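Local atomic coordinates of formyltransferase (Francisella tularensis subsp. tularensis, PDB entry 4NV1), a protein that belongs to the formyltransferase family, combines a mixed-sheet alpha/beta core with a C-terminal dimerization region, and holds dTDP-4-amino-4,6-dideoxyglucose in a pocket. Residues 106-111 against 189-194; 146-151 against 215-220; 207-212 against 235-240. All blocks are in the same frame, centred on the assembly; numbering follows the deposited sequence.

Contact 1 of 3, residues 106-111 against 189-194; sequences PQVFSI and HDYKNM. With 0FX (dTDP-4-amino-4,6-dideoxyglucose), chain I.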
loop_
_atom_site.group_PDB
_atom_site.type_symbol
_atom_site.label_atom_id
_atom_site.label_comp_id
_atom_site.label_asym_id
_atom_site.label_seq_id
_atom_site.Cartn_x
_atom_site.Cartn_y
_atom_site.Cartn_z
ATOM N N PRO A 106 17.889 11.398 -3.598
ATOM C CA PRO A 106 17.640 12.692 -2.936
ATOM C C PRO A 106 16.232 12.817 -2.468
ATOM O O PRO A 106 16.022 13.180 -1.303
ATOM C CB PRO A 106 17.986 13.734 -3.993
ATOM C CG PRO A 106 18.130 12.972 -5.291
ATOM C CD PRO A 106 18.462 11.565 -4.953
ATOM N N GLN A 107 15.263 12.450 -3.308
ATOM C CA GLN A 107 13.875 12.580 -2.891
ATOM C C GLN A 107 13.495 11.653 -1.712
ATOM O O GLN A 107 12.740 12.050 -0.817
ATOM C CB GLN A 107 12.847 12.535 -4.040
ATOM C CG GLN A 107 12.439 11.137 -4.508
ATOM C CD GLN A 107 13.548 10.445 -5.195
ATOM O OE1 GLN A 107 14.582 11.057 -5.494
ATOM N NE2 GLN A 107 13.344 9.169 -5.539
ATOM N N VAL A 108 14.082 10.463 -1.652
ATOM C CA VAL A 108 13.828 9.597 -0.520
ATOM C C VAL A 108 14.285 10.286 0.750
ATOM O O VAL A 108 13.509 10.450 1.701
ATOM C CB VAL A 108 14.498 8.240 -0.651
ATOM C CG1 VAL A 108 14.253 7.433 0.604
ATOM C CG2 VAL A 108 13.997 7.484 -1.872
ATOM N N PHE A 109 15.532 10.698 0.767
ATOM C CA PHE A 109 16.097 11.404 1.930
ATOM C C PHE A 109 15.312 12.678 2.244
ATOM O O PHE A 109 15.164 12.992 3.395
ATOM C CB PHE A 109 17.607 11.684 1.724
ATOM C CG PHE A 109 18.437 10.472 1.920
ATOM C CD1 PHE A 109 18.708 9.633 0.870
ATOM C CD2 PHE A 109 18.878 10.139 3.181
ATOM C CE1 PHE A 109 19.403 8.465 1.089
ATOM C CE2 PHE A 109 19.531 8.969 3.410
ATOM C CZ PHE A 109 19.848 8.159 2.337
ATOM N N SER A 110 14.752 13.376 1.268
ATOM C CA SER A 110 14.035 14.605 1.558
ATOM C C SER A 110 12.725 14.298 2.244
ATOM O O SER A 110 12.304 15.017 3.169
ATOM C CB SER A 110 13.841 15.549 0.342
ATOM O OG SER A 110 14.981 16.316 -0.049
ATOM N N ILE A 111 12.098 13.190 1.878
ATOM C CA ILE A 111 10.798 12.881 2.455
ATOM C C ILE A 111 10.981 12.612 3.919
ATOM O O ILE A 111 10.130 12.959 4.775
ATOM C CB ILE A 111 10.086 11.693 1.713
ATOM C CG1 ILE A 111 9.496 12.136 0.378
ATOM C CG2 ILE A 111 8.898 11.239 2.553
ATOM C CD1 ILE A 111 9.210 10.995 -0.597
ATOM N N HIS A 189 25.395 3.254 0.504
ATOM C CA HIS A 189 25.390 2.580 1.788
ATOM C C HIS A 189 24.477 3.314 2.757
ATOM O O HIS A 189 23.877 2.667 3.593
ATOM C CB HIS A 189 26.819 2.550 2.342
ATOM C CG HIS A 189 26.991 1.885 3.678
ATOM N ND1 HIS A 189 27.079 0.514 3.833
ATOM C CD2 HIS A 189 27.212 2.412 4.910
ATOM C CE1 HIS A 189 27.280 0.223 5.107
ATOM N NE2 HIS A 189 27.364 1.357 5.781
ATOM N N ASP A 190 24.388 4.644 2.708
ATOM C CA ASP A 190 23.499 5.328 3.643
ATOM C C ASP A 190 22.074 4.871 3.357
ATOM O O ASP A 190 21.315 4.658 4.285
ATOM C CB ASP A 190 23.573 6.850 3.532
ATOM C CG ASP A 190 24.843 7.434 4.142
ATOM O OD1 ASP A 190 25.271 7.018 5.245
ATOM O OD2 ASP A 190 25.398 8.351 3.504
ATOM N N TYR A 191 21.738 4.696 2.077
ATOM C CA TYR A 191 20.437 4.243 1.648
ATOM C C TYR A 191 20.210 2.812 2.181
ATOM O O TYR A 191 19.236 2.531 2.908
ATOM C CB TYR A 191 20.325 4.316 0.103
ATOM C CG TYR A 191 19.007 3.799 -0.424
ATOM C CD1 TYR A 191 17.840 4.533 -0.246
ATOM C CD2 TYR A 191 18.914 2.556 -1.062
ATOM C CE1 TYR A 191 16.619 4.045 -0.667
ATOM C CE2 TYR A 191 17.701 2.055 -1.498
ATOM C CZ TYR A 191 16.555 2.801 -1.294
ATOM O OH TYR A 191 15.323 2.356 -1.720
ATOM N N LYS A 192 21.155 1.927 1.864
ATOM C CA LYS A 192 21.042 0.512 2.197
ATOM C C LYS A 192 20.830 0.276 3.684
ATOM O O LYS A 192 20.020 -0.551 4.048
ATOM C CB LYS A 192 22.168 -0.317 1.562
ATOM C CG LYS A 192 21.900 -0.545 0.064
ATOM C CD LYS A 192 22.925 -1.443 -0.649
ATOM C CE LYS A 192 22.364 -2.790 -1.134
ATOM N NZ LYS A 192 21.943 -2.828 -2.568
ATOM N N ASN A 193 21.446 1.063 4.548
ATOM C CA ASN A 193 21.171 0.994 5.969
ATOM C C ASN A 193 19.768 1.396 6.427
ATOM O O ASN A 193 19.450 1.212 7.580
ATOM C CB ASN A 193 22.188 1.880 6.712
ATOM C CG ASN A 193 23.620 1.363 6.594
ATOM O OD1 ASN A 193 23.873 0.153 6.517
ATOM N ND2 ASN A 193 24.569 2.287 6.561
ATOM N N MET A 194 18.974 2.040 5.586
ATOM C CA MET A 194 17.636 2.479 5.971
ATOM C C MET A 194 16.603 1.454 5.527
ATOM O O MET A 194 15.428 1.560 5.884
ATOM C CB MET A 194 17.237 3.761 5.236
ATOM C CG MET A 194 18.128 4.952 5.408
ATOM S SD MET A 194 17.161 6.440 5.092
ATOM C CE MET A 194 16.944 6.262 3.333
HETATM O O4P 0FX I . 17.527 8.056 -11.825
HETATM P P2 0FX I . 17.593 6.928 -12.887
HETATM O O3P 0FX I . 16.723 6.776 -14.116
HETATM O O1G 0FX I . 19.002 6.190 -12.876
HETATM C C1G 0FX I . 20.170 6.840 -13.322
HETATM C C2G 0FX I . 21.200 5.768 -13.002
HETATM O O2G 0FX I . 20.729 4.462 -13.349
HETATM C C3G 0FX I . 21.563 5.765 -11.530
HETATM O O3G 0FX I . 22.673 4.844 -11.480
HETATM C C4G 0FX I . 21.891 7.209 -11.102
HETATM N N4A 0FX I . 22.350 7.300 -9.724
HETATM C C5G 0FX I . 20.718 8.174 -11.317
HETATM C C6G 0FX I . 21.092 9.603 -10.942
HETATM O O5G 0FX I . 20.377 8.116 -12.703
HETATM O OPP 0FX I . 16.920 5.524 -12.544
HETATM P P 0FX I . 16.880 4.571 -11.281
HETATM O O1P 0FX I . 18.136 3.770 -11.002
HETATM O O2P 0FX I . 15.509 4.052 -11.697
HETATM O O5 0FX I . 16.452 5.408 -9.970
HETATM C C5 0FX I . 15.240 6.169 -10.042
HETATM C C4 0FX I . 14.486 6.158 -8.725
HETATM O O4 0FX I . 13.878 4.891 -8.543
HETATM C C3 0FX I . 15.303 6.373 -7.488
HETATM O O3 0FX I . 15.348 7.750 -7.084
HETATM C C2 0FX I . 14.490 5.661 -6.405
HETATM C C1 0FX I . 13.836 4.520 -7.184
HETATM N N11 0FX I . 14.508 3.257 -6.861
HETATM C C61 0FX I . 15.544 2.836 -7.618
HETATM C C51 0FX I . 16.190 1.660 -7.305
HETATM C C5A 0FX I . 17.391 1.102 -8.041
HETATM C C21 0FX I . 14.071 2.529 -5.813
HETATM O O21 0FX I . 13.011 2.900 -5.068
HETATM N N31 0FX I . 14.620 1.352 -5.494
HETATM C C41 0FX I . 15.662 0.951 -6.253
HETATM O O41 0FX I . 16.310 -0.177 -5.983
#
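Phe-109 and Met-194 form a Met-aromatic contact at the centre of a buried helix-helix meeting. It joins helix 106-113, of the formyl transferase part of the chain, to helix 188-195, of the C-terminal dimerization region. The short axes cross at 52° and come no nearer than 11.5 Å, so side chains rather than backbones span the gap. Phe-109 CG stands anti to its own carbonyl carbon, and the ring reaches helix 188-195 with CZ in front. Met-194 CE lies over one ring face, displaced toward the rim, 3.9 Å from the centroid and nearest to CZ at 3.6 Å. The sulfur follows obliquely, with Met-194 SD 3.9 Å from Phe-109 CE2. Tyr-191 N lies at the ring's edge, in its plane, 4.0 Å from Phe-109 CZ; Asp-190 CB also touches CZ. Val-108 adds CG1, which meets Met-194 CE at 4.0 Å and approaches the edge of the Tyr-191 ring. That ring also makes an edge-to-face pair with Phe-105, another residue of the ligand pocket. Gln-107 turns to the ligand instead: its NE2 donates to O3 of dTDP-4-amino-4,6-dideoxyglucose at 2.9 Å with an almost straight N-H...O angle of 178°.

Contact 2 of 3, residues 146-151 against 215-220; sequences NSFDVY and MTHPPY. With 0FX (dTDP-4-amino-4,6-dideoxyglucose), chain I.
Ser-147 OG and His-217 ND1 make a short hydrogen bond of 2.6 Å, with the hydroxyl at the edge of the imidazole and close to its plane. Ser-147 OG stands anti to its backbone N (chi1 165°), which turns it to the loop 215-220, and it is also bonded to Gln-107 NE2, so the hydroxyl links the histidine to helix 106-113. His-217 is enclosed on both faces. On one side Phe-148 CA sits 3.6 Å from the ring centroid, a CH-pi contact; on the opposite side C1 of dTDP-4-amino-4,6-dideoxyglucose lies over the ring centre. Two aromatic neighbours complete the cluster. Phe-148 turns its edge toward the imidazole face in an offset edge-to-face pair, while the imidazole presents its own edge to the face of Tyr-151, the ring centroids 5.3 Å apart and the planes at 74°. Ser-147 and Phe-148 start helix 147-170, which opens with a capping box: Asn-146 OD1 accepts from Asp-149 N at 2.9 Å, and Asp-149 OD2 takes Asn-146 N from above the carboxylate plane, also at 2.9 Å. Asn-146 CB rests 3.3 Å from Thr-216 O, which further receives a weak bond from Phe-148 N. Tyr-151 CG is anti to its backbone N (chi1 175°); the ring beyond lies with one face against C4 of the ligand, and its OH donates weakly to O4P at 3.0 Å. Tyr-220 lays its ring face against the thymine, with Tyr-220 CD1 3.4 Å from N11.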
loop_
_atom_site.group_PDB
_atom_site.type_symbol
_atom_site.label_atom_id
_atom_site.label_comp_id
_atom_site.label_asym_id
_atom_site.label_seq_id
_atom_site.Cartn_x
_atom_site.Cartn_y
_atom_site.Cartn_z
ATOM N N ASN A 146 4.544 9.631 -2.428
ATOM C CA ASN A 146 5.650 8.761 -2.129
ATOM C C ASN A 146 6.906 9.131 -2.952
ATOM O O ASN A 146 6.915 10.110 -3.713
ATOM C CB ASN A 146 5.207 7.293 -2.387
ATOM C CG ASN A 146 4.815 7.045 -3.832
ATOM O OD1 ASN A 146 5.272 7.730 -4.743
ATOM N ND2 ASN A 146 3.913 6.075 -4.052
ATOM N N SER A 147 7.960 8.330 -2.835
ATOM C CA SER A 147 9.150 8.539 -3.646
ATOM C C SER A 147 8.862 8.631 -5.123
ATOM O O SER A 147 9.528 9.416 -5.830
ATOM C CB SER A 147 10.278 7.551 -3.365
ATOM O OG SER A 147 11.306 7.546 -4.393
ATOM N N PHE A 148 7.878 7.875 -5.605
ATOM C CA PHE A 148 7.661 7.834 -7.037
ATOM C C PHE A 148 7.000 9.122 -7.462
ATOM O O PHE A 148 7.373 9.681 -8.485
ATOM C CB PHE A 148 6.866 6.625 -7.565
ATOM C CG PHE A 148 6.416 6.798 -8.987
ATOM C CD1 PHE A 148 7.043 6.136 -10.030
ATOM C CD2 PHE A 148 5.360 7.641 -9.294
ATOM C CE1 PHE A 148 6.641 6.298 -11.346
ATOM C CE2 PHE A 148 4.946 7.818 -10.619
ATOM C CZ PHE A 148 5.592 7.140 -11.639
ATOM N N ASP A 149 6.080 9.660 -6.680
ATOM C CA ASP A 149 5.421 10.860 -7.116
ATOM C C ASP A 149 6.350 12.073 -7.088
ATOM O O ASP A 149 6.121 13.017 -7.860
ATOM C CB ASP A 149 4.183 11.203 -6.273
ATOM C CG ASP A 149 3.267 9.976 -5.994
ATOM O OD1 ASP A 149 2.946 9.274 -6.978
ATOM O OD2 ASP A 149 2.888 9.725 -4.828
ATOM N N VAL A 150 7.230 12.116 -6.079
ATOM C CA VAL A 150 8.141 13.237 -5.929
ATOM C C VAL A 150 9.218 13.134 -6.992
ATOM O O VAL A 150 9.521 14.136 -7.605
ATOM C CB VAL A 150 8.804 13.294 -4.527
ATOM C CG1 VAL A 150 9.784 14.482 -4.499
ATOM C CG2 VAL A 150 7.696 13.457 -3.489
ATOM N N TYR A 151 9.722 11.935 -7.298
ATOM C CA TYR A 151 10.684 11.762 -8.345
ATOM C C TYR A 151 10.068 12.236 -9.641
ATOM O O TYR A 151 10.761 12.860 -10.487
ATOM C CB TYR A 151 11.061 10.298 -8.477
ATOM C CG TYR A 151 11.987 9.873 -9.613
ATOM C CD1 TYR A 151 13.370 9.877 -9.439
ATOM C CD2 TYR A 151 11.488 9.336 -10.794
ATOM C CE1 TYR A 151 14.235 9.432 -10.424
ATOM C CE2 TYR A 151 12.348 8.856 -11.790
ATOM C CZ TYR A 151 13.729 8.931 -11.601
ATOM O OH TYR A 151 14.639 8.478 -12.540
ATOM N N MET A 215 10.157 5.210 1.102
ATOM C CA MET A 215 10.643 3.937 0.585
ATOM C C MET A 215 9.756 3.210 -0.424
ATOM O O MET A 215 10.124 2.110 -0.865
ATOM C CB MET A 215 10.917 2.987 1.760
ATOM C CG MET A 215 11.962 3.427 2.764
ATOM S SD MET A 215 13.633 3.650 2.154
ATOM C CE MET A 215 14.252 1.996 2.152
ATOM N N THR A 216 8.672 3.862 -0.834
ATOM C CA THR A 216 7.710 3.360 -1.773
ATOM C C THR A 216 7.827 4.010 -3.146
ATOM O O THR A 216 7.619 5.226 -3.338
ATOM C CB THR A 216 6.252 3.441 -1.234
ATOM O OG1 THR A 216 6.154 2.799 0.058
ATOM C CG2 THR A 216 5.312 2.783 -2.212
ATOM N N HIS A 217 8.234 3.167 -4.094
ATOM C CA HIS A 217 8.560 3.579 -5.445
ATOM C C HIS A 217 8.369 2.342 -6.359
ATOM O O HIS A 217 9.362 1.656 -6.609
ATOM C CB HIS A 217 9.993 4.089 -5.485
ATOM C CG HIS A 217 10.305 4.935 -6.686
ATOM N ND1 HIS A 217 10.798 6.221 -6.593
ATOM C CD2 HIS A 217 10.172 4.688 -8.014
ATOM C CE1 HIS A 217 10.939 6.730 -7.800
ATOM N NE2 HIS A 217 10.564 5.819 -8.682
ATOM N N PRO A 218 7.120 2.084 -6.815
ATOM C CA PRO A 218 6.938 0.935 -7.699
ATOM C C PRO A 218 7.868 1.098 -8.903
ATOM O O PRO A 218 8.095 2.205 -9.375
ATOM C CB PRO A 218 5.479 1.022 -8.127
ATOM C CG PRO A 218 4.807 1.798 -7.086
ATOM C CD PRO A 218 5.847 2.797 -6.597
ATOM N N PRO A 219 8.369 -0.009 -9.444
ATOM C CA PRO A 219 7.971 -1.330 -8.995
ATOM C C PRO A 219 9.092 -1.834 -8.131
ATOM O O PRO A 219 9.261 -3.037 -7.986
ATOM C CB PRO A 219 7.827 -2.107 -10.309
ATOM C CG PRO A 219 8.807 -1.455 -11.239
ATOM C CD PRO A 219 9.124 -0.071 -10.713
ATOM N N TYR A 220 9.859 -0.949 -7.495
ATOM C CA TYR A 220 10.923 -1.497 -6.678
ATOM C C TYR A 220 10.444 -2.056 -5.322
ATOM O O TYR A 220 9.446 -1.622 -4.761
ATOM C CB TYR A 220 12.022 -0.468 -6.486
ATOM C CG TYR A 220 12.602 0.006 -7.797
ATOM C CD1 TYR A 220 12.215 1.206 -8.339
ATOM C CD2 TYR A 220 13.495 -0.775 -8.522
ATOM C CE1 TYR A 220 12.765 1.674 -9.502
ATOM C CE2 TYR A 220 14.055 -0.321 -9.697
ATOM C CZ TYR A 220 13.676 0.912 -10.182
ATOM O OH TYR A 220 14.166 1.433 -11.353
HETATM O O4P 0FX I . 17.527 8.056 -11.825
HETATM P P2 0FX I . 17.593 6.928 -12.887
HETATM O O3P 0FX I . 16.723 6.776 -14.116
HETATM O O1G 0FX I . 19.002 6.190 -12.876
HETATM C C1G 0FX I . 20.170 6.840 -13.322
HETATM C C2G 0FX I . 21.200 5.768 -13.002
HETATM O O2G 0FX I . 20.729 4.462 -13.349
HETATM C C3G 0FX I . 21.563 5.765 -11.530
HETATM O O3G 0FX I . 22.673 4.844 -11.480
HETATM C C4G 0FX I . 21.891 7.209 -11.102
HETATM N N4A 0FX I . 22.350 7.300 -9.724
HETATM C C5G 0FX I . 20.718 8.174 -11.317
HETATM C C6G 0FX I . 21.092 9.603 -10.942
HETATM O O5G 0FX I . 20.377 8.116 -12.703
HETATM O OPP 0FX I . 16.920 5.524 -12.544
HETATM P P 0FX I . 16.880 4.571 -11.281
HETATM O O1P 0FX I . 18.136 3.770 -11.002
HETATM O O2P 0FX I . 15.509 4.052 -11.697
HETATM O O5 0FX I . 16.452 5.408 -9.970
HETATM C C5 0FX I . 15.240 6.169 -10.042
HETATM C C4 0FX I . 14.486 6.158 -8.725
HETATM O O4 0FX I . 13.878 4.891 -8.543
HETATM C C3 0FX I . 15.303 6.373 -7.488
HETATM O O3 0FX I . 15.348 7.750 -7.084
HETATM C C2 0FX I . 14.490 5.661 -6.405
HETATM C C1 0FX I . 13.836 4.520 -7.184
HETATM N N11 0FX I . 14.508 3.257 -6.861
HETATM C C61 0FX I . 15.544 2.836 -7.618
HETATM C C51 0FX I . 16.190 1.660 -7.305
HETATM C C5A 0FX I . 17.391 1.102 -8.041
HETATM C C21 0FX I . 14.071 2.529 -5.813
HETATM O O21 0FX I . 13.011 2.900 -5.068
HETATM N N31 0FX I . 14.620 1.352 -5.494
HETATM C C41 0FX I . 15.662 0.951 -6.253
HETATM O O41 0FX I . 16.310 -0.177 -5.983
#

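Contact 3 of 3, residues 207-212 against 235-240; sequences EAIDYL and VALELE
Leu-212 and Leu-237 anchor a helix-on-sheet contact in the C-terminal dimerization region, where helix 205-214 lies across strand 232-242. The short axes are 8.6 Å apart at their closest and run at 104° to each other, so the helix crosses the strand nearly perpendicularly. The strand pairs with 223-226 of its own chain and, antiparallel, with a strand of the second subunit, so one sheet continues through the dimer interface. Along 235-240 the side chains alternate, as an extended strand requires, and the odd-numbered residues face the helix. Val-235 comes first: its CG2 meets Leu-212 CD2 at 3.6 Å, and this branch is the one set between the backbone N and the carbonyl carbon. Ala-236 points its CB away from the helix and packs on Glu-238 of the second subunit. Leu-237 follows at the point of closest backbone approach, its CA 5.8 Å from that of Leu-212. Its CB touches Leu-212 CB at 3.9 Å, and CG, anti to the backbone N (chi1 -172°), extends in the direction of Ile-209. There the CD2 methyl is placed among three groups: Leu-212 CB, Ile-209 CG2 and the carbonyl of Ile-209, whose O lies 3.8 Å from Leu-237 CD2. The backbone beside this leucine is tied as well, since Thr-216 OG1 is hydrogen-bonded both to Leu-237 N and to Leu-212 O, joining strand to helix through one hydroxyl. Leu-239, which also packs on Val-235 of the second subunit, ends the row more loosely, its CD2 standing 4.5 Å from Ile-209 CG2.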
loop_
_atom_site.group_PDB
_atom_site.type_symbol
_atom_site.label_atom_id
_atom_site.label_comp_id
_atom_site.label_asym_id
_atom_site.label_seq_id
_atom_site.Cartn_x
_atom_site.Cartn_y
_atom_site.Cartn_z
ATOM N N GLU A 207 6.291 10.002 11.448
ATOM C CA GLU A 207 7.581 9.486 11.066
ATOM C C GLU A 207 7.544 8.089 10.382
ATOM O O GLU A 207 8.400 7.811 9.538
ATOM C CB GLU A 207 8.437 9.332 12.318
ATOM C CG GLU A 207 9.075 10.612 12.852
ATOM C CD GLU A 207 9.993 10.279 14.030
ATOM O OE1 GLU A 207 9.556 9.663 15.025
ATOM O OE2 GLU A 207 11.203 10.577 13.967
ATOM N N ALA A 208 6.661 7.203 10.843
ATOM C CA ALA A 208 6.603 5.858 10.264
ATOM C C ALA A 208 6.054 6.025 8.881
ATOM O O ALA A 208 6.542 5.417 7.944
ATOM C CB ALA A 208 5.737 4.899 11.098
ATOM N N ILE A 209 5.024 6.850 8.776
ATOM C CA ILE A 209 4.404 7.106 7.508
ATOM C C ILE A 209 5.353 7.778 6.512
ATOM O O ILE A 209 5.409 7.375 5.334
ATOM C CB ILE A 209 3.101 7.869 7.693
ATOM C CG1 ILE A 209 2.112 6.871 8.248
ATOM C CG2 ILE A 209 2.623 8.481 6.384
ATOM C CD1 ILE A 209 0.888 7.541 8.820
ATOM N N ASP A 210 6.070 8.794 6.975
ATOM C CA ASP A 210 7.054 9.504 6.133
ATOM C C ASP A 210 8.112 8.511 5.754
ATOM O O ASP A 210 8.387 8.417 4.581
ATOM C CB ASP A 210 7.629 10.761 6.784
ATOM C CG ASP A 210 6.594 11.875 6.875
ATOM O OD1 ASP A 210 5.482 11.767 6.284
ATOM O OD2 ASP A 210 6.898 12.864 7.566
ATOM N N TYR A 211 8.590 7.685 6.672
ATOM C CA TYR A 211 9.559 6.676 6.269
ATOM C C TYR A 211 8.988 5.680 5.198
ATOM O O TYR A 211 9.658 5.320 4.212
ATOM C CB TYR A 211 10.064 5.911 7.491
ATOM C CG TYR A 211 10.865 4.685 7.127
ATOM C CD1 TYR A 211 12.219 4.757 6.901
ATOM C CD2 TYR A 211 10.246 3.460 6.960
ATOM C CE1 TYR A 211 12.953 3.641 6.538
ATOM C CE2 TYR A 211 10.964 2.342 6.610
ATOM C CZ TYR A 211 12.314 2.425 6.363
ATOM O OH TYR A 211 13.032 1.298 5.979
ATOM N N LEU A 212 7.792 5.163 5.441
ATOM C CA LEU A 212 7.185 4.163 4.544
ATOM C C LEU A 212 6.933 4.735 3.132
ATOM O O LEU A 212 7.257 4.113 2.095
ATOM C CB LEU A 212 5.897 3.608 5.182
ATOM C CG LEU A 212 6.261 2.674 6.332
ATOM C CD1 LEU A 212 5.074 2.308 7.199
ATOM C CD2 LEU A 212 7.011 1.453 5.825
ATOM N N VAL A 235 7.702 -4.032 2.523
ATOM C CA VAL A 235 6.564 -3.240 2.867
ATOM C C VAL A 235 6.545 -2.073 1.921
ATOM O O VAL A 235 7.602 -1.581 1.614
ATOM C CB VAL A 235 6.675 -2.807 4.330
ATOM C CG1 VAL A 235 6.910 -4.007 5.211
ATOM C CG2 VAL A 235 7.835 -1.850 4.575
ATOM N N ALA A 236 5.370 -1.605 1.519
ATOM C CA ALA A 236 5.154 -0.433 0.675
ATOM C C ALA A 236 3.932 0.254 1.199
ATOM O O ALA A 236 3.022 -0.428 1.685
ATOM C CB ALA A 236 4.875 -0.782 -0.788
ATOM N N LEU A 237 3.829 1.563 1.034
ATOM C CA LEU A 237 2.630 2.215 1.537
ATOM C C LEU A 237 1.789 2.819 0.448
ATOM O O LEU A 237 2.339 3.271 -0.544
ATOM C CB LEU A 237 3.084 3.299 2.489
ATOM C CG LEU A 237 1.985 3.998 3.291
ATOM C CD1 LEU A 237 1.496 3.073 4.389
ATOM C CD2 LEU A 237 2.575 5.246 3.914
ATOM N N GLU A 238 0.474 2.800 0.566
ATOM C CA GLU A 238 -0.369 3.433 -0.404
ATOM C C GLU A 238 -1.096 4.567 0.272
ATOM O O GLU A 238 -1.606 4.410 1.401
ATOM C CB GLU A 238 -1.483 2.511 -0.894
ATOM C CG GLU A 238 -1.098 1.175 -1.488
ATOM C CD GLU A 238 -2.352 0.298 -1.650
ATOM O OE1 GLU A 238 -3.391 0.857 -2.082
ATOM O OE2 GLU A 238 -2.334 -0.907 -1.302
ATOM N N LEU A 239 -1.245 5.672 -0.439
ATOM C CA LEU A 239 -1.906 6.845 0.118
ATOM C C LEU A 239 -2.855 7.426 -0.899
ATOM O O LEU A 239 -2.505 7.568 -2.064
ATOM C CB LEU A 239 -0.890 7.932 0.444
ATOM C CG LEU A 239 0.139 7.437 1.409
ATOM C CD1 LEU A 239 1.527 7.580 0.878
ATOM C CD2 LEU A 239 0.068 8.170 2.728
ATOM N N GLU A 240 -4.004 7.901 -0.433
ATOM C CA GLU A 240 -4.972 8.461 -1.351
ATOM C C GLU A 240 -5.667 9.625 -0.712
ATOM O O GLU A 240 -6.340 9.506 0.315
ATOM C CB GLU A 240 -5.983 7.423 -1.852
ATOM C CG GLU A 240 -7.107 8.036 -2.683
ATOM C CD GLU A 240 -7.951 7.017 -3.452
ATOM O OE1 GLU A 240 -8.513 7.426 -4.495
ATOM O OE2 GLU A 240 -8.043 5.832 -3.036
#

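How the contacts relate
Contacts 1 and 3 are buried and bridged by apolar side chains, whereas contact 2 is only partly buried and mixes polar bonds with ring packing. Contacts 1 and 2 both touch dTDP-4-amino-4,6-dideoxyglucose and lie about 12 Å apart between centres; each brings a segment of the formyl transferase range against one of the C-terminal range. Contact 3 stays within the latter, its centre about 22 Å from that of the chain against about 14 Å for the others, and it alone is touched by the second subunit. Helix 205-214 leads directly into loop 215-220, and Ile-111 CG2 packs on Asp-210 O, so contact 3 is connected to both others.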